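Local coordinates for protein R.MvaI (Kocuria varians, PDB 2OAA) that probably cuts double-stranded DNA at a specific sequence, as a metal-dependent restriction endonuclease of the MvaI/BcnI family and PD-(D/E)XK clan, at residues K94-N99 and A215-K220; V132-F137 and N146-S151; E58-E63 and K164-I169. All coordinates share one frame; numbering follows the deposited sequence.

Interaction 1: K94-N99 and A215-K220; sequences KDEYGN and AYHSGK. With nucleotides of chain B.
Tyr97 and His217 meet rim to rim where two loops face each other beside the DNA. Tyr97 OH lies 2.7 Å from His217 ND1 in a hydrogen bond that either could donate; the oxygen sits near the imidazole plane, the nitrogen near the phenol plane, and the two planes are 36° apart. On its other nitrogen the imidazole gives a fairly straight bond (160°) from His217 NE2 to OP2 of DA6 of chain B, 3.1 Å away. Gripped at both nitrogens, the ring is fixed in its rotation. Lys222 adds a second partner to the phenol oxygen. Next to the polar link, Ala215 CB packs against Tyr97 CD2 at 3.9 Å and against Asp95 OD2 at 3.6 Å.

The tyrosine is positioned by its own loop. Glu96 CG lies over the centre of one face of its ring, and Asp95 holds the type I turn from Asp95 to Gly98: with CG set between its backbone N and carbonyl carbon (chi1 77°), OD1 receives Tyr97 N at 2.9 Å and Asn99 N from opposite faces of the carboxylate. Asp95 OD2 takes Asn99 ND2 at 3.1 Å through its syn lone pair; that amide also bonds Gly223 O. Tyr216, stacked on His226, leads away from the other loop, and its OH donates to O4 of DT9 of chain B at 2.6 Å. Thymine O4 lies on the major-groove edge; the arrangement is an Asx turn packed behind a DNA-binding loop that contacts both a phosphate and a base.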
loop_
_atom_site.group_PDB
_atom_site.type_symbol
_atom_site.label_atom_id
_atom_site.label_comp_id
_atom_site.label_asym_id
_atom_site.label_seq_id
_atom_site.Cartn_x
_atom_site.Cartn_y
_atom_site.Cartn_z
ATOM N N LYS E 94 -15.915 4.340 16.969
ATOM C CA LYS E 94 -15.502 5.540 17.692
ATOM C C LYS E 94 -14.081 5.409 18.212
ATOM O O LYS E 94 -13.709 4.363 18.760
ATOM C CB LYS E 94 -16.457 5.810 18.863
ATOM C CG LYS E 94 -16.107 7.075 19.638
ATOM C CD LYS E 94 -17.035 7.286 20.816
ATOM C CE LYS E 94 -16.615 8.495 21.629
ATOM N NZ LYS E 94 -17.585 8.755 22.725
ATOM N N ASP E 95 -13.292 6.463 18.023
ATOM C CA ASP E 95 -11.923 6.483 18.531
ATOM C C ASP E 95 -11.798 7.394 19.759
ATOM O O ASP E 95 -12.798 7.928 20.238
ATOM C CB ASP E 95 -10.896 6.806 17.418
ATOM C CG ASP E 95 -10.834 8.294 17.039
ATOM O OD1 ASP E 95 -11.578 9.126 17.610
ATOM O OD2 ASP E 95 -10.025 8.635 16.143
ATOM N N GLU E 96 -10.573 7.577 20.252
ATOM C CA GLU E 96 -10.315 8.350 21.476
ATOM C C GLU E 96 -10.620 9.841 21.348
ATOM O O GLU E 96 -10.743 10.540 22.358
ATOM C CB GLU E 96 -8.864 8.168 21.927
ATOM C CG GLU E 96 -7.835 8.790 20.985
ATOM C CD GLU E 96 -6.405 8.556 21.420
ATOM O OE1 GLU E 96 -6.001 9.095 22.472
ATOM O OE2 GLU E 96 -5.679 7.844 20.698
ATOM N N TYR E 97 -10.728 10.321 20.109
ATOM C CA TYR E 97 -10.967 11.734 19.826
ATOM C C TYR E 97 -12.421 12.042 19.481
ATOM O O TYR E 97 -12.787 13.204 19.317
ATOM C CB TYR E 97 -10.092 12.205 18.663
ATOM C CG TYR E 97 -8.625 11.875 18.783
ATOM C CD1 TYR E 97 -7.812 12.521 19.721
ATOM C CD2 TYR E 97 -8.043 10.928 17.945
ATOM C CE1 TYR E 97 -6.453 12.219 19.818
ATOM C CE2 TYR E 97 -6.700 10.623 18.031
ATOM C CZ TYR E 97 -5.906 11.267 18.965
ATOM O OH TYR E 97 -4.567 10.938 19.023
ATOM N N GLY E 98 -13.243 11.003 19.345
ATOM C CA GLY E 98 -14.637 11.172 18.927
ATOM C C GLY E 98 -14.858 11.053 17.425
ATOM O O GLY E 98 -15.957 11.312 16.937
ATOM N N ASN E 99 -13.806 10.687 16.693
ATOM C CA ASN E 99 -13.932 10.367 15.267
ATOM C C ASN E 99 -14.494 8.983 15.084
ATOM O O ASN E 99 -14.377 8.134 15.971
ATOM C CB ASN E 99 -12.572 10.335 14.569
ATOM C CG ASN E 99 -11.797 11.616 14.711
ATOM O OD1 ASN E 99 -12.277 12.691 14.348
ATOM N ND2 ASN E 99 -10.563 11.503 15.194
ATOM N N ALA E 215 -6.694 8.525 12.356
ATOM C CA ALA E 215 -6.638 9.887 12.881
ATOM C C ALA E 215 -5.183 10.290 13.022
ATOM O O ALA E 215 -4.314 9.426 13.104
ATOM C CB ALA E 215 -7.325 9.977 14.228
ATOM N N TYR E 216 -4.927 11.593 13.009
ATOM C CA TYR E 216 -3.596 12.123 13.314
ATOM C C TYR E 216 -3.370 12.093 14.820
ATOM O O TYR E 216 -4.306 12.316 15.582
ATOM C CB TYR E 216 -3.464 13.563 12.819
ATOM C CG TYR E 216 -3.469 13.710 11.309
ATOM C CD1 TYR E 216 -4.634 14.052 10.639
ATOM C CD2 TYR E 216 -2.304 13.525 10.559
ATOM C CE1 TYR E 216 -4.658 14.190 9.253
ATOM C CE2 TYR E 216 -2.319 13.665 9.165
ATOM C CZ TYR E 216 -3.498 14.005 8.521
ATOM O OH TYR E 216 -3.522 14.150 7.139
ATOM N N HIS E 217 -2.133 11.843 15.250
ATOM C CA HIS E 217 -1.857 11.664 16.689
ATOM C C HIS E 217 -0.840 12.627 17.264
ATOM O O HIS E 217 -0.529 12.558 18.455
ATOM C CB HIS E 217 -1.428 10.229 16.983
ATOM C CG HIS E 217 -2.442 9.218 16.571
ATOM N ND1 HIS E 217 -3.650 9.078 17.219
ATOM C CD2 HIS E 217 -2.446 8.321 15.559
ATOM C CE1 HIS E 217 -4.354 8.131 16.624
ATOM N NE2 HIS E 217 -3.646 7.655 15.617
ATOM N N SER E 218 -0.328 13.518 16.422
ATOM C CA SER E 218 0.640 14.534 16.832
ATOM C C SER E 218 0.678 15.596 15.751
ATOM O O SER E 218 0.219 15.361 14.623
ATOM C CB SER E 218 2.036 13.930 16.997
ATOM O OG SER E 218 2.571 13.568 15.730
ATOM N N GLY E 219 1.243 16.751 16.089
ATOM C CA GLY E 219 1.287 17.877 15.168
ATOM C C GLY E 219 0.058 18.751 15.302
ATOM O O GLY E 219 -0.733 18.600 16.247
ATOM N N LYS E 220 -0.107 19.659 14.344
ATOM C CA LYS E 220 -1.201 20.634 14.358
ATOM C C LYS E 220 -2.565 19.973 14.171
ATOM O O LYS E 220 -3.587 20.492 14.632
ATOM C CB LYS E 220 -0.979 21.702 13.280
ATOM P P DA B 6 -3.115 4.330 14.987
ATOM O OP1 DA B 6 -2.958 4.749 16.405
ATOM O OP2 DA B 6 -4.180 4.949 14.159
ATOM O "O5'" DA B 6 -1.719 4.554 14.253
ATOM C "C5'" DA B 6 -0.487 4.345 14.944
ATOM C "C4'" DA B 6 0.685 4.613 14.027
ATOM O "O4'" DA B 6 0.661 3.726 12.894
ATOM C "C3'" DA B 6 0.739 5.996 13.396
ATOM O "O3'" DA B 6 1.251 6.941 14.340
ATOM C "C2'" DA B 6 1.714 5.770 12.256
ATOM C "C1'" DA B 6 1.420 4.320 11.843
ATOM N N9 DA B 6 0.657 4.183 10.606
ATOM C C8 DA B 6 -0.635 3.749 10.446
ATOM N N7 DA B 6 -1.026 3.703 9.197
ATOM C C5 DA B 6 0.083 4.142 8.484
ATOM C C6 DA B 6 0.319 4.310 7.109
ATOM N N6 DA B 6 -0.579 4.029 6.158
ATOM N N1 DA B 6 1.531 4.775 6.734
ATOM C C2 DA B 6 2.438 5.039 7.681
ATOM N N3 DA B 6 2.338 4.911 9.002
ATOM C C4 DA B 6 1.122 4.452 9.342
ATOM P P DT B 9 4.509 17.638 6.730
ATOM O OP1 DT B 9 5.581 18.660 6.870
ATOM O OP2 DT B 9 3.269 17.757 7.535
ATOM O "O5'" DT B 9 4.096 17.558 5.198
ATOM C "C5'" DT B 9 5.052 17.201 4.207
ATOM C "C4'" DT B 9 4.457 17.369 2.829
ATOM O "O4'" DT B 9 3.381 16.407 2.663
ATOM C "C3'" DT B 9 3.823 18.739 2.601
ATOM O "O3'" DT B 9 3.902 19.099 1.224
ATOM C "C2'" DT B 9 2.376 18.501 2.987
ATOM C "C1'" DT B 9 2.147 17.091 2.459
ATOM N N1 DT B 9 1.087 16.355 3.183
ATOM C C2 DT B 9 0.048 15.797 2.464
ATOM O O2 DT B 9 -0.025 15.840 1.246
ATOM N N3 DT B 9 -0.908 15.177 3.231
ATOM C C4 DT B 9 -0.927 15.056 4.606
ATOM O O4 DT B 9 -1.864 14.487 5.156
ATOM C C5 DT B 9 0.202 15.643 5.292
ATOM C C7 DT B 9 0.277 15.546 6.783
ATOM C C6 DT B 9 1.139 16.251 4.556
#

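Interaction 2: V132-F137 and N146-S151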
loop_
_atom_site.group_PDB
_atom_site.type_symbol
_atom_site.label_atom_id
_atom_site.label_comp_id
_atom_site.label_asym_id
_atom_site.label_seq_id
_atom_site.Cartn_x
_atom_site.Cartn_y
_atom_site.Cartn_z
ATOM N N VAL E 132 -13.853 -3.317 -9.479
ATOM C CA VAL E 132 -13.542 -3.890 -8.183
ATOM C C VAL E 132 -14.545 -3.279 -7.224
ATOM O O VAL E 132 -14.581 -2.050 -7.067
ATOM C CB VAL E 132 -12.130 -3.512 -7.751
ATOM C CG1 VAL E 132 -11.855 -3.981 -6.335
ATOM C CG2 VAL E 132 -11.098 -4.085 -8.732
ATOM N N ARG E 133 -15.393 -4.113 -6.633
ATOM C CA ARG E 133 -16.491 -3.591 -5.813
ATOM C C ARG E 133 -16.353 -3.982 -4.352
ATOM O O ARG E 133 -16.070 -5.125 -4.037
ATOM C CB ARG E 133 -17.835 -4.105 -6.364
ATOM C CG ARG E 133 -19.048 -3.358 -5.803
ATOM C CD ARG E 133 -20.339 -3.700 -6.546
ATOM N NE ARG E 133 -20.349 -3.204 -7.923
ATOM C CZ ARG E 133 -20.634 -1.951 -8.289
ATOM N NH1 ARG E 133 -20.951 -1.026 -7.387
ATOM N NH2 ARG E 133 -20.612 -1.630 -9.575
ATOM N N LEU E 134 -16.603 -3.033 -3.459
ATOM C CA LEU E 134 -16.621 -3.339 -2.034
ATOM C C LEU E 134 -18.020 -3.721 -1.582
ATOM O O LEU E 134 -18.982 -2.989 -1.821
ATOM C CB LEU E 134 -16.163 -2.124 -1.228
ATOM C CG LEU E 134 -16.213 -2.227 0.297
ATOM C CD1 LEU E 134 -15.166 -3.211 0.797
ATOM C CD2 LEU E 134 -15.993 -0.843 0.897
ATOM N N GLU E 135 -18.119 -4.847 -0.892
ATOM C CA GLU E 135 -19.389 -5.317 -0.332
ATOM C C GLU E 135 -19.335 -5.170 1.176
ATOM O O GLU E 135 -18.408 -5.684 1.822
ATOM C CB GLU E 135 -19.635 -6.785 -0.684
ATOM C CG GLU E 135 -19.743 -7.047 -2.157
ATOM C CD GLU E 135 -19.807 -8.524 -2.498
ATOM O OE1 GLU E 135 -19.192 -9.365 -1.792
ATOM O OE2 GLU E 135 -20.473 -8.833 -3.504
ATOM N N VAL E 136 -20.333 -4.483 1.736
ATOM C CA VAL E 136 -20.447 -4.303 3.182
ATOM C C VAL E 136 -21.611 -5.148 3.682
ATOM O O VAL E 136 -22.710 -5.096 3.112
ATOM C CB VAL E 136 -20.686 -2.813 3.574
ATOM C CG1 VAL E 136 -20.679 -2.646 5.108
ATOM C CG2 VAL E 136 -19.646 -1.892 2.913
ATOM N N PHE E 137 -21.353 -5.908 4.747
ATOM C CA PHE E 137 -22.337 -6.814 5.344
ATOM C C PHE E 137 -22.644 -6.394 6.772
ATOM O O PHE E 137 -21.755 -5.975 7.506
ATOM C CB PHE E 137 -21.798 -8.253 5.394
ATOM C CG PHE E 137 -21.498 -8.833 4.053
ATOM C CD1 PHE E 137 -22.414 -9.657 3.414
ATOM C CD2 PHE E 137 -20.293 -8.542 3.419
ATOM C CE1 PHE E 137 -22.135 -10.198 2.165
ATOM C CE2 PHE E 137 -20.006 -9.070 2.171
ATOM C CZ PHE E 137 -20.924 -9.890 1.542
ATOM N N ASN E 146 -23.161 -2.187 -1.583
ATOM C CA ASN E 146 -22.079 -2.479 -2.527
ATOM C C ASN E 146 -21.885 -1.338 -3.524
ATOM O O ASN E 146 -21.504 -1.555 -4.678
ATOM C CB ASN E 146 -22.284 -3.831 -3.233
ATOM C CG ASN E 146 -23.425 -3.814 -4.226
ATOM O OD1 ASN E 146 -24.261 -2.915 -4.235
ATOM N ND2 ASN E 146 -23.453 -4.823 -5.086
ATOM N N SER E 147 -22.119 -0.115 -3.059
ATOM C CA SER E 147 -22.019 1.070 -3.900
ATOM C C SER E 147 -20.587 1.482 -4.238
ATOM O O SER E 147 -20.367 2.148 -5.245
ATOM C CB SER E 147 -22.738 2.256 -3.257
ATOM O OG SER E 147 -22.126 2.637 -2.043
ATOM N N VAL E 148 -19.631 1.138 -3.378
ATOM C CA VAL E 148 -18.250 1.619 -3.537
ATOM C C VAL E 148 -17.482 0.751 -4.534
ATOM O O VAL E 148 -17.422 -0.477 -4.395
ATOM C CB VAL E 148 -17.511 1.666 -2.179
ATOM C CG1 VAL E 148 -16.044 2.053 -2.357
ATOM C CG2 VAL E 148 -18.215 2.615 -1.224
ATOM N N TYR E 149 -16.891 1.373 -5.552
ATOM C CA TYR E 149 -16.130 0.579 -6.524
ATOM C C TYR E 149 -14.995 1.371 -7.149
ATOM O O TYR E 149 -14.974 2.610 -7.086
ATOM C CB TYR E 149 -17.038 -0.003 -7.620
ATOM C CG TYR E 149 -17.539 1.025 -8.606
ATOM C CD1 TYR E 149 -16.851 1.282 -9.793
ATOM C CD2 TYR E 149 -18.714 1.729 -8.358
ATOM C CE1 TYR E 149 -17.303 2.233 -10.706
ATOM C CE2 TYR E 149 -19.189 2.683 -9.273
ATOM C CZ TYR E 149 -18.478 2.922 -10.441
ATOM O OH TYR E 149 -18.939 3.863 -11.336
ATOM N N TRP E 150 -14.060 0.630 -7.748
ATOM C CA TRP E 150 -12.992 1.174 -8.576
ATOM C C TRP E 150 -13.112 0.551 -9.951
ATOM O O TRP E 150 -13.217 -0.666 -10.075
ATOM C CB TRP E 150 -11.622 0.779 -8.026
ATOM C CG TRP E 150 -11.296 1.296 -6.650
ATOM C CD1 TRP E 150 -10.472 2.346 -6.355
ATOM C CD2 TRP E 150 -11.744 0.765 -5.396
ATOM N NE1 TRP E 150 -10.380 2.502 -4.998
ATOM C CE2 TRP E 150 -11.157 1.552 -4.379
ATOM C CE3 TRP E 150 -12.592 -0.291 -5.032
ATOM C CZ2 TRP E 150 -11.404 1.325 -3.022
ATOM C CZ3 TRP E 150 -12.833 -0.536 -3.687
ATOM C CH2 TRP E 150 -12.235 0.280 -2.689
ATOM N N SER E 151 -13.066 1.372 -10.990
ATOM C CA SER E 151 -13.044 0.822 -12.347
ATOM C C SER E 151 -11.686 0.178 -12.633
ATOM O O SER E 151 -10.658 0.624 -12.100
ATOM C CB SER E 151 -13.360 1.911 -13.371
ATOM O OG SER E 151 -12.325 2.886 -13.426
HETATM O O HOH W 1 -19.697 -0.478 -0.844
HETATM O O HOH W 2 -21.459 -7.077 -5.252
#
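Val132 and Trp150 are a hydrogen-bonded pair of the antiparallel beta hairpin formed by strands 131-138 and 143-151, each amide N reaching the other's carbonyl O at 2.8 Å. The next direct bond runs from Leu134 N to Val148 O, also 2.8 Å. Beyond it the second strand leaves regular geometry at Asn146 and Ser147, and a water takes over, 2.8 Å from Leu134 O and accepting from Val148 N.

The carbonyl of Asn146 is claimed by a side chain instead. Arg133 NH1 donates to Asn146 O at 2.8 Å and 164°, the acceptor near the guanidinium plane and the donor in the carbonyl plane; a bend at chi3 (-68°) turns the guanidinium across to the partner strand. Tyr149 CB sits over one face of the guanidinium, and NH1 comes within 3.7 Å of Tyr149 CD2, while Tyr149 OH bonds Asn79. A leucine in place of Arg133 would probably leave the Asn146 carbonyl without this donor and the irregular stretch at Asn146 and Ser147 freer to shift. A second water links Glu135 OE2, at 2.7 Å, to Asn146 ND2.

On its far side strand 131-138 pairs with strand 119-126, Arg133 bonding the backbone of Asp124, a calcium ligand, and Val132 touching Ile125, another residue of that site. Leu134 packs on Leu87 of helix 83-91. The Trp150 indole, its NE1 bonded to Lys75 O, turns its edge to the strand, with Trp150 CE3 3.3 Å from Val132 O.

Interaction 3: E58-E63 and K164-I169; sequences EIKTHE and KYIAVI. With CA (calcium ion), chain I; nucleotides of chain A.
Glu58 and Ile166 begin a run of four parallel bridges that ends at Thr61 and Ile169. Backbone bonds carry it: Glu58 N to Tyr165 O, Ala167 N to Glu58 O, Lys60 N to Ala167 O, Ile169 N to Lys60 O at 2.7 Å and 174°, and His62 N to Ile169 O.

Metal bonds use the first strand. Glu58 OE2 binds the calcium ion at 2.4 Å and Ile59 O does so at 2.3 Å, from successive residues; two waters, Asp53 and a DNA phosphate complete six ligands. Glu58 is bent at chi2 (70°), which turns its carboxylate off the line of the strand and toward the ion.

A salt bridge joins Lys60 NZ to Glu58 OE2 at 2.9 Å, from above the carboxylate plane, so one oxygen serves both metal and ammonium; NZ also bonds Leu72 O and Thr71 O. With Asp53, this Glu-Ile-Lys run matches the PD-(D/E)XK motif of the clan.

The DNA backbone is held by Thr61, whose N and OG1 both donate to OP1 of DG8 of chain A, OG1 at 2.7 Å, and by Glu63 N, 2.9 Å from OP1 of DG9 of chain A. A water on the calcium donates to OP2 of DG8 of chain A as well.

Among apolar contacts, Ile166 CG2 lies along the Lys60 methylenes, 4.0 Å from Lys60 CD. Helix 33-41 packs through Phe38 on Ile59, Thr61 and Ile169; on the Glu58 and Lys60 side lies Lys162 of helix 152-162, and strand 179-191 pairs, antiparallel, with the other edge of strand 165-176.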
loop_
_atom_site.group_PDB
_atom_site.type_symbol
_atom_site.label_atom_id
_atom_site.label_comp_id
_atom_site.label_asym_id
_atom_site.label_seq_id
_atom_site.Cartn_x
_atom_site.Cartn_y
_atom_site.Cartn_z
ATOM N N GLU E 58 9.711 2.930 -9.844
ATOM C CA GLU E 58 9.174 3.050 -8.505
ATOM C C GLU E 58 10.112 2.338 -7.531
ATOM O O GLU E 58 10.609 1.258 -7.825
ATOM C CB GLU E 58 7.785 2.393 -8.473
ATOM C CG GLU E 58 7.185 2.219 -7.098
ATOM C CD GLU E 58 6.767 3.516 -6.445
ATOM O OE1 GLU E 58 6.672 4.555 -7.150
ATOM O OE2 GLU E 58 6.508 3.485 -5.213
ATOM N N ILE E 59 10.339 2.943 -6.373
ATOM C CA ILE E 59 11.171 2.347 -5.335
ATOM C C ILE E 59 10.304 2.067 -4.110
ATOM O O ILE E 59 9.477 2.885 -3.725
ATOM C CB ILE E 59 12.313 3.290 -4.952
ATOM C CG1 ILE E 59 13.266 3.454 -6.136
ATOM C CG2 ILE E 59 13.036 2.745 -3.722
ATOM C CD1 ILE E 59 14.337 4.502 -5.916
ATOM N N LYS E 60 10.444 0.897 -3.511
ATOM C CA LYS E 60 9.734 0.602 -2.261
ATOM C C LYS E 60 10.694 -0.079 -1.320
ATOM O O LYS E 60 11.420 -0.980 -1.738
ATOM C CB LYS E 60 8.541 -0.325 -2.514
ATOM C CG LYS E 60 7.533 0.217 -3.526
ATOM C CD LYS E 60 6.274 -0.602 -3.588
ATOM C CE LYS E 60 5.315 0.028 -4.587
ATOM N NZ LYS E 60 4.781 1.373 -4.179
ATOM N N THR E 61 10.702 0.336 -0.059
ATOM C CA THR E 61 11.466 -0.373 0.962
ATOM C C THR E 61 10.561 -1.319 1.754
ATOM O O THR E 61 9.350 -1.084 1.895
ATOM C CB THR E 61 12.179 0.596 1.919
ATOM O OG1 THR E 61 11.210 1.326 2.679
ATOM C CG2 THR E 61 13.041 1.571 1.149
ATOM N N HIS E 62 11.143 -2.391 2.273
ATOM C CA HIS E 62 10.360 -3.393 2.967
ATOM C C HIS E 62 11.225 -4.126 3.987
ATOM O O HIS E 62 12.230 -4.742 3.634
ATOM C CB HIS E 62 9.769 -4.374 1.948
ATOM C CG HIS E 62 8.903 -5.420 2.562
ATOM N ND1 HIS E 62 9.385 -6.647 2.967
ATOM C CD2 HIS E 62 7.578 -5.422 2.839
ATOM C CE1 HIS E 62 8.389 -7.361 3.468
ATOM N NE2 HIS E 62 7.280 -6.640 3.397
ATOM N N GLU E 63 10.830 -4.055 5.253
ATOM C CA GLU E 63 11.573 -4.747 6.305
ATOM C C GLU E 63 11.192 -6.221 6.278
ATOM O O GLU E 63 10.080 -6.597 6.635
ATOM C CB GLU E 63 11.287 -4.139 7.671
ATOM C CG GLU E 63 12.108 -4.785 8.779
ATOM C CD GLU E 63 11.903 -4.155 10.134
ATOM O OE1 GLU E 63 11.263 -3.084 10.232
ATOM O OE2 GLU E 63 12.380 -4.760 11.114
ATOM N N LYS E 164 5.326 0.503 -13.541
ATOM C CA LYS E 164 5.897 -0.302 -14.635
ATOM C C LYS E 164 7.113 -1.095 -14.143
ATOM O O LYS E 164 7.278 -2.273 -14.471
ATOM C CB LYS E 164 6.280 0.613 -15.796
ATOM C CG LYS E 164 6.887 -0.059 -17.027
ATOM C CD LYS E 164 7.015 0.957 -18.191
ATOM C CE LYS E 164 7.613 2.310 -17.743
ATOM N NZ LYS E 164 7.431 3.455 -18.701
ATOM N N TYR E 165 7.952 -0.449 -13.331
ATOM C CA TYR E 165 9.140 -1.088 -12.803
ATOM C C TYR E 165 9.172 -0.851 -11.307
ATOM O O TYR E 165 9.317 0.292 -10.874
ATOM C CB TYR E 165 10.426 -0.507 -13.428
ATOM C CG TYR E 165 10.425 -0.379 -14.936
ATOM C CD1 TYR E 165 10.496 -1.505 -15.759
ATOM C CD2 TYR E 165 10.396 0.873 -15.531
ATOM C CE1 TYR E 165 10.515 -1.376 -17.144
ATOM C CE2 TYR E 165 10.412 1.008 -16.912
ATOM C CZ TYR E 165 10.471 -0.111 -17.706
ATOM O OH TYR E 165 10.477 0.051 -19.071
ATOM N N ILE E 166 9.044 -1.910 -10.515
ATOM C CA ILE E 166 9.025 -1.747 -9.060
ATOM C C ILE E 166 10.300 -2.328 -8.431
ATOM O O ILE E 166 10.462 -3.548 -8.378
ATOM C CB ILE E 166 7.791 -2.423 -8.436
ATOM C CG1 ILE E 166 6.502 -1.992 -9.161
ATOM C CG2 ILE E 166 7.740 -2.131 -6.934
ATOM C CD1 ILE E 166 5.266 -2.770 -8.711
ATOM N N ALA E 167 11.194 -1.455 -7.981
ATOM C CA ALA E 167 12.402 -1.874 -7.274
ATOM C C ALA E 167 12.088 -2.007 -5.801
ATOM O O ALA E 167 11.854 -1.004 -5.123
ATOM C CB ALA E 167 13.529 -0.849 -7.458
ATOM N N VAL E 168 12.062 -3.238 -5.308
ATOM C CA VAL E 168 11.770 -3.484 -3.903
ATOM C C VAL E 168 13.075 -3.698 -3.165
ATOM O O VAL E 168 13.831 -4.621 -3.488
ATOM C CB VAL E 168 10.876 -4.726 -3.724
ATOM C CG1 VAL E 168 10.488 -4.916 -2.236
ATOM C CG2 VAL E 168 9.625 -4.602 -4.588
ATOM N N ILE E 169 13.318 -2.843 -2.177
ATOM C CA ILE E 169 14.549 -2.891 -1.408
ATOM C C ILE E 169 14.290 -3.553 -0.069
ATOM O O ILE E 169 13.544 -3.033 0.760
ATOM C CB ILE E 169 15.166 -1.482 -1.258
ATOM C CG1 ILE E 169 15.492 -0.956 -2.667
ATOM C CG2 ILE E 169 16.453 -1.542 -0.413
ATOM C CD1 ILE E 169 15.205 0.468 -2.866
HETATM CA CA CA I . 8.006 4.620 -3.669
ATOM P P DG A 8 8.252 3.164 1.252
ATOM O OP1 DG A 8 9.656 2.793 0.963
ATOM O OP2 DG A 8 7.155 2.627 0.408
ATOM O "O5'" DG A 8 7.945 2.822 2.769
ATOM C "C5'" DG A 8 7.397 1.574 3.146
ATOM C "C4'" DG A 8 6.848 1.683 4.544
ATOM O "O4'" DG A 8 5.628 2.452 4.585
ATOM C "C3'" DG A 8 6.460 0.371 5.187
ATOM O "O3'" DG A 8 7.661 -0.332 5.526
ATOM C "C2'" DG A 8 5.684 0.885 6.382
ATOM C "C1'" DG A 8 4.907 2.058 5.755
ATOM N N9 DG A 8 3.559 1.671 5.360
ATOM C C8 DG A 8 3.045 1.507 4.092
ATOM N N7 DG A 8 1.803 1.099 4.093
ATOM C C5 DG A 8 1.479 0.998 5.443
ATOM C C6 DG A 8 0.271 0.596 6.081
ATOM O O6 DG A 8 -0.791 0.226 5.568
ATOM N N1 DG A 8 0.383 0.653 7.469
ATOM C C2 DG A 8 1.506 1.038 8.156
ATOM N N2 DG A 8 1.418 1.034 9.494
ATOM N N3 DG A 8 2.635 1.404 7.575
ATOM C C4 DG A 8 2.549 1.361 6.229
ATOM P P DG A 9 7.586 -1.839 6.075
ATOM O OP1 DG A 9 8.974 -2.224 6.430
ATOM O OP2 DG A 9 6.809 -2.683 5.138
ATOM O "O5'" DG A 9 6.712 -1.656 7.383
ATOM C "C5'" DG A 9 6.718 -2.604 8.426
ATOM C "C4'" DG A 9 6.392 -1.900 9.717
ATOM O "O4'" DG A 9 5.151 -1.174 9.530
ATOM C "C3'" DG A 9 6.177 -2.810 10.915
ATOM O "O3'" DG A 9 6.591 -2.141 12.099
ATOM C "C2'" DG A 9 4.678 -3.033 10.919
ATOM C "C1'" DG A 9 4.108 -1.758 10.300
ATOM N N9 DG A 9 2.999 -2.082 9.408
ATOM C C8 DG A 9 3.017 -2.206 8.039
ATOM N N7 DG A 9 1.887 -2.645 7.552
ATOM C C5 DG A 9 1.069 -2.792 8.664
ATOM C C6 DG A 9 -0.265 -3.276 8.777
ATOM O O6 DG A 9 -1.007 -3.711 7.887
ATOM N N1 DG A 9 -0.711 -3.238 10.095
ATOM C C2 DG A 9 0.032 -2.811 11.168
ATOM N N2 DG A 9 -0.577 -2.830 12.361
ATOM N N3 DG A 9 1.278 -2.390 11.080
ATOM C C4 DG A 9 1.729 -2.408 9.809
HETATM O O HOH W 3 6.751 3.462 -2.051
HETATM O O HOH W 4 9.575 5.667 -2.252
#

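In the fold
From the N terminus the chain first lays down 58-63, then 94-99, then the hairpin of interaction 2, whose two segments are separated by just eight residues. It next returns to the start: 164-169 closes interaction 3 across 100 residues, and 215-220 closes interaction 1 across 115. The hairpin is therefore nested in both long loops, while interactions 1 and 3 cross. None touches another; their centres are 27 to 31 Å apart. Interaction 3 joins strands of the mixed sheet at a calcium site, interaction 2 belongs to a three-stranded antiparallel sheet, and interaction 1 ties loops at an end of the five-stranded antiparallel sheet, against DNA.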